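Local coordinates for aminotransferase class I and II (Anaerococcus prevotii, PDB 4EMY), which binds pyridoxal 5'-phosphate and, as a homodimeric member of an aminotransferase family, probably catalyses transfer of amino groups, at residues 129-134 against 187-192; 53-58 against 262-267; 93-98 against 233-238. One frame throughout, in Å; residues are numbered along the deposited sequence.

Contact 1: 129-134 against 187-192. With PLP (pyridoxal-5'-phosphate), chain E.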
# COMPACT_ATOMS: atom_id res chain seq x y z
N ILE A 129 20.67 -9.18 -7.38
CA ILE A 129 21.88 -8.59 -7.93
C ILE A 129 21.53 -7.27 -8.61
O ILE A 129 20.85 -7.24 -9.65
CB ILE A 129 22.59 -9.57 -8.87
CG1 ILE A 129 22.88 -10.88 -8.13
CG2 ILE A 129 23.88 -8.96 -9.40
CD1 ILE A 129 22.57 -12.12 -8.94
N CYS A 130 21.99 -6.18 -8.00
CA CYS A 130 21.62 -4.83 -8.37
C CYS A 130 22.84 -3.96 -8.61
O CYS A 130 23.90 -4.18 -8.00
CB CYS A 130 20.75 -4.19 -7.29
SG CYS A 130 20.29 -2.47 -7.63
N HIS A 131 22.68 -2.96 -9.48
CA HIS A 131 23.78 -2.08 -9.85
C HIS A 131 24.29 -1.24 -8.71
O HIS A 131 23.52 -0.83 -7.84
CB HIS A 131 23.42 -1.22 -11.06
CG HIS A 131 21.96 -0.86 -11.12
ND1 HIS A 131 21.40 0.06 -10.31
CD2 HIS A 131 20.93 -1.33 -11.94
CE1 HIS A 131 20.09 0.17 -10.59
NE2 HIS A 131 19.81 -0.69 -11.58
N ASP A 132 25.60 -1.02 -8.74
CA ASP A 132 26.40 -0.27 -7.76
C ASP A 132 25.79 1.03 -7.24
O ASP A 132 25.93 1.36 -6.06
CB ASP A 132 27.74 0.08 -8.41
CG ASP A 132 28.91 -0.33 -7.57
OD1 ASP A 132 28.68 -0.94 -6.51
OD2 ASP A 132 30.05 -0.04 -7.97
N TYR A 133 25.18 1.79 -8.15
CA TYR A 133 24.48 3.02 -7.82
C TYR A 133 23.01 2.65 -7.85
O TYR A 133 22.49 2.25 -8.90
CB TYR A 133 24.76 4.10 -8.87
CG TYR A 133 26.22 4.49 -9.09
CD1 TYR A 133 27.15 3.57 -9.60
CD2 TYR A 133 26.65 5.78 -8.82
CE1 TYR A 133 28.47 3.94 -9.81
CE2 TYR A 133 27.97 6.16 -9.04
CZ TYR A 133 28.88 5.23 -9.54
OH TYR A 133 30.19 5.61 -9.75
N TYR A 134 22.33 2.76 -6.71
CA TYR A 134 20.95 2.30 -6.60
C TYR A 134 20.11 3.16 -5.67
O TYR A 134 20.63 3.81 -4.77
CB TYR A 134 20.90 0.85 -6.12
CG TYR A 134 21.50 0.64 -4.75
CD1 TYR A 134 20.72 0.67 -3.61
CD2 TYR A 134 22.86 0.40 -4.61
CE1 TYR A 134 21.27 0.48 -2.35
CE2 TYR A 134 23.43 0.21 -3.37
CZ TYR A 134 22.63 0.24 -2.24
OH TYR A 134 23.19 0.04 -1.00
N PRO A 187 15.20 2.78 -18.25
CA PRO A 187 16.06 3.94 -18.47
C PRO A 187 15.83 5.02 -17.42
O PRO A 187 14.83 4.98 -16.71
CB PRO A 187 15.64 4.42 -19.85
CG PRO A 187 14.19 4.07 -19.93
CD PRO A 187 14.01 2.81 -19.13
N GLY A 188 16.76 5.97 -17.34
CA GLY A 188 16.63 7.11 -16.42
C GLY A 188 16.95 6.75 -14.99
O GLY A 188 16.22 7.14 -14.08
N ASN A 189 18.04 6.02 -14.81
CA ASN A 189 18.53 5.52 -13.52
C ASN A 189 18.67 6.59 -12.45
O ASN A 189 19.42 7.54 -12.60
CB ASN A 189 19.88 4.83 -13.70
CG ASN A 189 20.47 4.32 -12.40
OD1 ASN A 189 21.32 4.97 -11.79
ND2 ASN A 189 20.02 3.16 -11.97
N ASN A 190 17.94 6.42 -11.36
CA ASN A 190 18.17 7.17 -10.14
C ASN A 190 19.23 6.40 -9.33
O ASN A 190 19.00 5.24 -8.96
CB ASN A 190 16.84 7.31 -9.39
CG ASN A 190 17.01 7.76 -7.96
OD1 ASN A 190 17.87 8.57 -7.63
ND2 ASN A 190 16.16 7.25 -7.09
N PRO A 191 20.40 7.02 -9.03
CA PRO A 191 20.84 8.42 -9.11
C PRO A 191 21.51 8.93 -10.40
O PRO A 191 21.48 10.14 -10.67
CB PRO A 191 21.86 8.51 -7.97
CG PRO A 191 22.40 7.14 -7.82
CD PRO A 191 21.44 6.16 -8.44
N THR A 192 22.11 8.02 -11.18
CA THR A 192 23.08 8.40 -12.21
C THR A 192 22.54 9.18 -13.40
O THR A 192 23.21 10.09 -13.90
CB THR A 192 23.82 7.17 -12.74
OG1 THR A 192 22.91 6.34 -13.46
CG2 THR A 192 24.41 6.39 -11.59
N1 PLP E . 11.88 3.56 -8.47
C2 PLP E . 12.90 4.50 -8.53
C2A PLP E . 14.20 4.16 -9.20
C3 PLP E . 12.72 5.77 -7.99
O3 PLP E . 13.72 6.69 -8.06
C4 PLP E . 11.54 6.12 -7.37
C4A PLP E . 11.65 7.09 -6.23
O4A PLP E . 11.41 8.29 -6.39
C5 PLP E . 10.52 5.17 -7.31
C6 PLP E . 10.69 3.89 -7.86
C5A PLP E . 9.22 5.54 -6.61
O4P PLP E . 8.08 4.97 -7.22
P PLP E . 6.67 5.24 -6.51
O1P PLP E . 6.53 4.19 -5.44
O2P PLP E . 5.59 5.17 -7.56
O3P PLP E . 6.65 6.60 -5.85

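Contact 2: 53-58 against 262-267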
# COMPACT_ATOMS: atom_id res chain seq x y z
N LYS A 53 7.78 25.46 -7.03
CA LYS A 53 6.51 24.80 -6.73
C LYS A 53 6.34 23.53 -7.56
O LYS A 53 6.80 23.45 -8.70
CB LYS A 53 5.35 25.75 -7.00
CG LYS A 53 4.01 25.24 -6.50
CD LYS A 53 2.86 26.15 -6.93
CE LYS A 53 1.52 25.44 -6.77
NZ LYS A 53 0.47 26.18 -7.53
N ILE A 54 5.65 22.56 -6.98
CA ILE A 54 5.36 21.29 -7.65
C ILE A 54 4.58 21.47 -8.96
O ILE A 54 3.89 22.48 -9.16
CB ILE A 54 4.60 20.34 -6.70
CG1 ILE A 54 4.76 18.88 -7.15
CG2 ILE A 54 3.14 20.76 -6.58
CD1 ILE A 54 4.30 17.87 -6.13
N ILE A 55 4.72 20.49 -9.85
CA ILE A 55 3.98 20.46 -11.10
C ILE A 55 2.89 19.41 -10.99
O ILE A 55 3.17 18.22 -10.82
CB ILE A 55 4.89 20.11 -12.30
CG1 ILE A 55 6.04 21.11 -12.46
CG2 ILE A 55 4.06 19.99 -13.58
CD1 ILE A 55 5.81 22.23 -13.45
N ALA A 56 1.64 19.85 -11.05
CA ALA A 56 0.51 18.94 -11.18
C ALA A 56 -0.13 19.18 -12.54
O ALA A 56 -0.77 20.22 -12.77
CB ALA A 56 -0.48 19.15 -10.04
N LEU A 57 0.07 18.23 -13.45
CA LEU A 57 -0.45 18.33 -14.81
C LEU A 57 -1.97 18.50 -14.83
O LEU A 57 -2.69 17.65 -14.30
CB LEU A 57 -0.05 17.09 -15.62
CG LEU A 57 1.43 16.93 -15.94
CD1 LEU A 57 1.72 15.50 -16.34
CD2 LEU A 57 1.85 17.89 -17.04
N PRO A 58 -2.46 19.60 -15.41
CA PRO A 58 -3.91 19.81 -15.48
C PRO A 58 -4.66 18.65 -16.14
O PRO A 58 -5.72 18.26 -15.66
CB PRO A 58 -4.03 21.09 -16.31
CG PRO A 58 -2.77 21.82 -16.05
CD PRO A 58 -1.72 20.75 -15.95
N SER A 262 5.40 10.01 -14.49
CA SER A 262 4.76 10.19 -15.78
C SER A 262 3.46 11.00 -15.72
O SER A 262 3.10 11.70 -16.67
CB SER A 262 4.47 8.83 -16.39
OG SER A 262 3.50 8.14 -15.62
N HIS A 263 2.74 10.89 -14.60
CA HIS A 263 1.45 11.55 -14.45
C HIS A 263 1.44 12.55 -13.33
O HIS A 263 0.37 13.02 -12.93
CB HIS A 263 0.34 10.52 -14.28
CG HIS A 263 0.08 9.71 -15.53
ND1 HIS A 263 1.00 8.88 -16.06
CD2 HIS A 263 -1.04 9.63 -16.35
CE1 HIS A 263 0.50 8.30 -17.17
NE2 HIS A 263 -0.75 8.76 -17.34
N THR A 264 2.63 12.89 -12.84
CA THR A 264 2.80 13.81 -11.71
C THR A 264 1.81 13.45 -10.61
O THR A 264 1.05 14.29 -10.13
CB THR A 264 2.67 15.31 -12.12
OG1 THR A 264 1.40 15.56 -12.73
CG2 THR A 264 3.77 15.70 -13.09
N ALA A 265 1.82 12.17 -10.21
CA ALA A 265 0.80 11.60 -9.34
C ALA A 265 1.40 10.79 -8.19
O ALA A 265 0.90 9.71 -7.84
CB ALA A 265 -0.16 10.75 -10.16
N TYR A 266 2.45 11.33 -7.59
CA TYR A 266 3.21 10.70 -6.51
C TYR A 266 2.34 10.36 -5.30
O TYR A 266 2.38 9.23 -4.80
CB TYR A 266 4.37 11.60 -6.06
CG TYR A 266 5.01 12.45 -7.13
CD1 TYR A 266 6.27 12.14 -7.65
CD2 TYR A 266 4.37 13.60 -7.62
CE1 TYR A 266 6.86 12.92 -8.63
CE2 TYR A 266 4.95 14.39 -8.60
CZ TYR A 266 6.19 14.06 -9.10
OH TYR A 266 6.76 14.85 -10.07
N GLY A 267 1.57 11.35 -4.85
CA GLY A 267 0.77 11.24 -3.63
C GLY A 267 -0.52 10.47 -3.81
O GLY A 267 -1.28 10.28 -2.86
O HOH W 1 5.52 17.46 -10.53

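Contact 3: 93-98 against 233-238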
# COMPACT_ATOMS: atom_id res chain seq x y z
N PHE A 93 4.28 -0.17 -22.98
CA PHE A 93 5.04 -0.78 -24.05
C PHE A 93 4.97 -0.01 -25.36
O PHE A 93 5.87 -0.12 -26.20
CB PHE A 93 4.59 -2.22 -24.27
CG PHE A 93 4.97 -3.15 -23.15
CD1 PHE A 93 6.30 -3.34 -22.81
CD2 PHE A 93 3.99 -3.84 -22.45
CE1 PHE A 93 6.65 -4.21 -21.78
CE2 PHE A 93 4.33 -4.71 -21.43
CZ PHE A 93 5.66 -4.89 -21.09
N GLY A 94 3.91 0.78 -25.54
CA GLY A 94 3.69 1.50 -26.79
C GLY A 94 3.69 0.54 -27.97
O GLY A 94 3.11 -0.55 -27.88
N PRO A 95 4.35 0.92 -29.07
CA PRO A 95 4.46 0.01 -30.22
C PRO A 95 5.41 -1.19 -30.01
O PRO A 95 5.65 -1.94 -30.95
CB PRO A 95 4.97 0.92 -31.34
CG PRO A 95 5.65 2.04 -30.64
CD PRO A 95 4.87 2.26 -29.38
N TYR A 96 5.91 -1.38 -28.80
CA TYR A 96 6.95 -2.38 -28.57
C TYR A 96 6.59 -3.47 -27.54
O TYR A 96 7.40 -3.85 -26.70
CB TYR A 96 8.28 -1.69 -28.21
CG TYR A 96 8.79 -0.75 -29.27
CD1 TYR A 96 9.44 -1.23 -30.41
CD2 TYR A 96 8.65 0.63 -29.14
CE1 TYR A 96 9.91 -0.37 -31.39
CE2 TYR A 96 9.12 1.50 -30.12
CZ TYR A 96 9.75 0.99 -31.24
OH TYR A 96 10.22 1.85 -32.20
N LYS A 97 5.37 -3.99 -27.63
CA LYS A 97 4.90 -5.03 -26.72
C LYS A 97 5.54 -6.39 -27.05
O LYS A 97 5.39 -6.90 -28.17
CB LYS A 97 3.36 -5.10 -26.78
CG LYS A 97 2.71 -6.03 -25.76
CD LYS A 97 1.20 -5.80 -25.68
CE LYS A 97 0.49 -6.26 -26.94
NZ LYS A 97 -0.98 -6.16 -26.81
N PRO A 98 6.26 -6.98 -26.07
CA PRO A 98 6.93 -8.26 -26.31
C PRO A 98 5.94 -9.41 -26.46
O PRO A 98 4.84 -9.36 -25.92
CB PRO A 98 7.77 -8.46 -25.04
CG PRO A 98 7.08 -7.65 -24.00
CD PRO A 98 6.51 -6.47 -24.71
N ASP A 233 12.15 10.59 -26.46
CA ASP A 233 10.99 11.22 -27.10
C ASP A 233 9.70 10.41 -26.99
O ASP A 233 8.72 10.67 -27.69
CB ASP A 233 11.31 11.56 -28.56
CG ASP A 233 11.40 10.32 -29.46
OD1 ASP A 233 11.02 10.42 -30.65
OD2 ASP A 233 11.85 9.25 -28.99
N GLY A 234 9.69 9.43 -26.09
CA GLY A 234 8.54 8.55 -25.92
C GLY A 234 8.74 7.21 -26.61
O GLY A 234 8.44 6.15 -26.05
N ASP A 235 9.27 7.26 -27.83
CA ASP A 235 9.38 6.07 -28.66
C ASP A 235 10.71 5.32 -28.52
O ASP A 235 10.71 4.14 -28.21
CB ASP A 235 9.11 6.42 -30.12
CG ASP A 235 8.75 5.22 -30.95
OD1 ASP A 235 9.67 4.45 -31.32
OD2 ASP A 235 7.55 5.04 -31.23
N GLN A 236 11.82 6.02 -28.75
CA GLN A 236 13.15 5.39 -28.77
C GLN A 236 13.51 4.62 -27.49
O GLN A 236 14.23 3.62 -27.54
CB GLN A 236 14.25 6.40 -29.15
CG GLN A 236 14.52 7.51 -28.14
CD GLN A 236 14.87 8.86 -28.78
OE1 GLN A 236 15.24 8.93 -29.95
NE2 GLN A 236 14.74 9.93 -27.99
N GLN A 237 12.98 5.07 -26.35
CA GLN A 237 13.33 4.48 -25.06
C GLN A 237 12.55 3.19 -24.74
O GLN A 237 12.93 2.44 -23.83
CB GLN A 237 13.18 5.50 -23.93
CG GLN A 237 11.76 5.90 -23.61
CD GLN A 237 11.46 7.34 -23.98
OE1 GLN A 237 11.57 7.73 -25.14
NE2 GLN A 237 11.10 8.14 -22.98
N ARG A 238 11.47 2.95 -25.48
CA ARG A 238 10.64 1.77 -25.28
C ARG A 238 11.09 0.59 -26.14
O ARG A 238 10.74 -0.56 -25.85
CB ARG A 238 9.18 2.09 -25.59
CG ARG A 238 8.46 2.82 -24.47
CD ARG A 238 7.03 3.14 -24.90
NE ARG A 238 6.21 3.57 -23.77
CZ ARG A 238 6.15 4.81 -23.31
NH1 ARG A 238 6.87 5.77 -23.87
NH2 ARG A 238 5.36 5.10 -22.29

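Contact 1: 129-134 against 187-192
Tyr134 and Pro191 bring the two backbones closest, their CA atoms 6.6 Å apart, where the chain leaving a strand at 129-131 passes the irregular run 187-192. Pro187 and Pro191 both follow cis peptide bonds, a form adopted most readily before proline. No hydrogen bond crosses between the segments; van der Waals packing of side chains and backbone joins them. Tyr133 lays its CB against Pro191 CD at 3.9 Å, and the Thr192 side chain crosses that of Tyr133 at about a right angle, its CG2 3.6 Å from Tyr133 CB. Asn189 slides past His131, amide and ring 81° apart, its ND2 bonded to Asn185 O and 3.3 Å from His131 CE1. The imidazole is held by ND1 donating to Tyr133 O (2.8 Å) and by NE2 bonding to Asn185 N. The bond from Thr192 N to Asn189 OD1 makes an Asx motif, and Thr192 OG1 adds a second donor (2.7 Å) from the opposite face. Asn190 CG is anti to the backbone N (chi1 165°); ND2 donates to O3 of the cofactor at 2.7 Å, and OD1 bonds Arg388. The contact lies at the C-terminal ends of parallel strands 127-131 and 179-184, with strand 148-152 and helix 137-145 packing against segment 129-134.

Contact 2: 53-58 against 262-267
Thr264 and Leu57, which bury the most surface here, meet through one straight hydrogen bond: Leu57 N donates to Thr264 OG1 at 3.1 Å with an N-H...O angle of 171°. A threonine suits the place because its hydroxyl can accept this bond while donating to His263 O, 2.7 Å from OG1 and above the carbonyl plane. With chi1 at 58°, OG1 stands between the backbone N and the carbonyl carbon, and CG2 packs against Leu57 CD1 at 3.8 Å, the branched leucine crossing the threonine at about a right angle. Replacing Thr264 by a valine would probably leave Leu57 N, at the N-cap of its helix, without its acceptor and His263 O without that donor. Farther along, Tyr266 OH donates to a water, 2.9 Å away, that in turn donates to Ile55 O, and Ile54 CD1 touches the ring at CE2 (4.3 Å). The Tyr266 side chain lies about 6 Å from the bound cofactor and meets Tyr75 of the second subunit edge-to-face. The contact joins the start of helix 58-66 to the loop that follows cofactor-binding Ser260 and Lys261, between strands 251-258 and 271-277, with helix 315-345 packing against Ile55 and Leu57.

Contact 3: 93-98 against 233-238
Tyr96 OH donates to Asp235 OD1 in the one hydrogen bond between the segments, 2.8 Å long and received on the syn lone pair of the carboxylate. Asp235 CG lies in plane at the edge of the tyrosine ring, the carboxylate turned 75° from it, and Pro95 CG comes to 3.6 Å from Asp235 OD2. Tyrosine suits this position because its ring spans the distance to the acid while packing on Arg238: Tyr96 CB lies 3.6 Å from Arg238 O, and its ring carbon CD2 3.9 Å from Arg238 CB. Arginine in turn supplies a long aliphatic chain, extended from CG to NE, whose CD lies 3.7 Å from Phe93 O. Its NH1 donates to Gly234 O at 2.7 Å, in the guanidinium plane and on a carbonyl lone pair, and also forms a salt bridge with Glu229. Within the same turn, Asp233 OD2 accepts a nearly straight bond from Gln236 N (3.2 Å, 170°), an Asx motif. Gly94 fits the second position of the type II' turn from Phe93 to Tyr96, where its positive phi favours glycine. Arg238 NE bonds to Leu92 O, tying segment 233-238 to the end of helix 82-93, while Phe93 packs on Val274 and Ile276 of strand 271-277 and meets Phe241 edge-to-face.

How the contacts relate
The three contact centres lie 21 to 23 Å apart, and none touches another. Along the chain they nest: contact 1 lies inside the loop closed by contact 3, which lies inside that closed by contact 2. All draw on connections of the seven-stranded mixed sheet. Contact 1 joins the ends of strands 127-131 and 179-184; contact 2 uses the loop between 251-258 and 271-277; contact 3 joins the approach to 101-107 with the link from 218-224 to 251-258. Contact 1 holds Asn190, which binds the cofactor; contact 2 lies beside Ser260 and Lys261 of the pocket and reaches the second subunit; contact 3 is farther off, its Arg238 side chain about 11 Å from those of Tyr227 and Lys261.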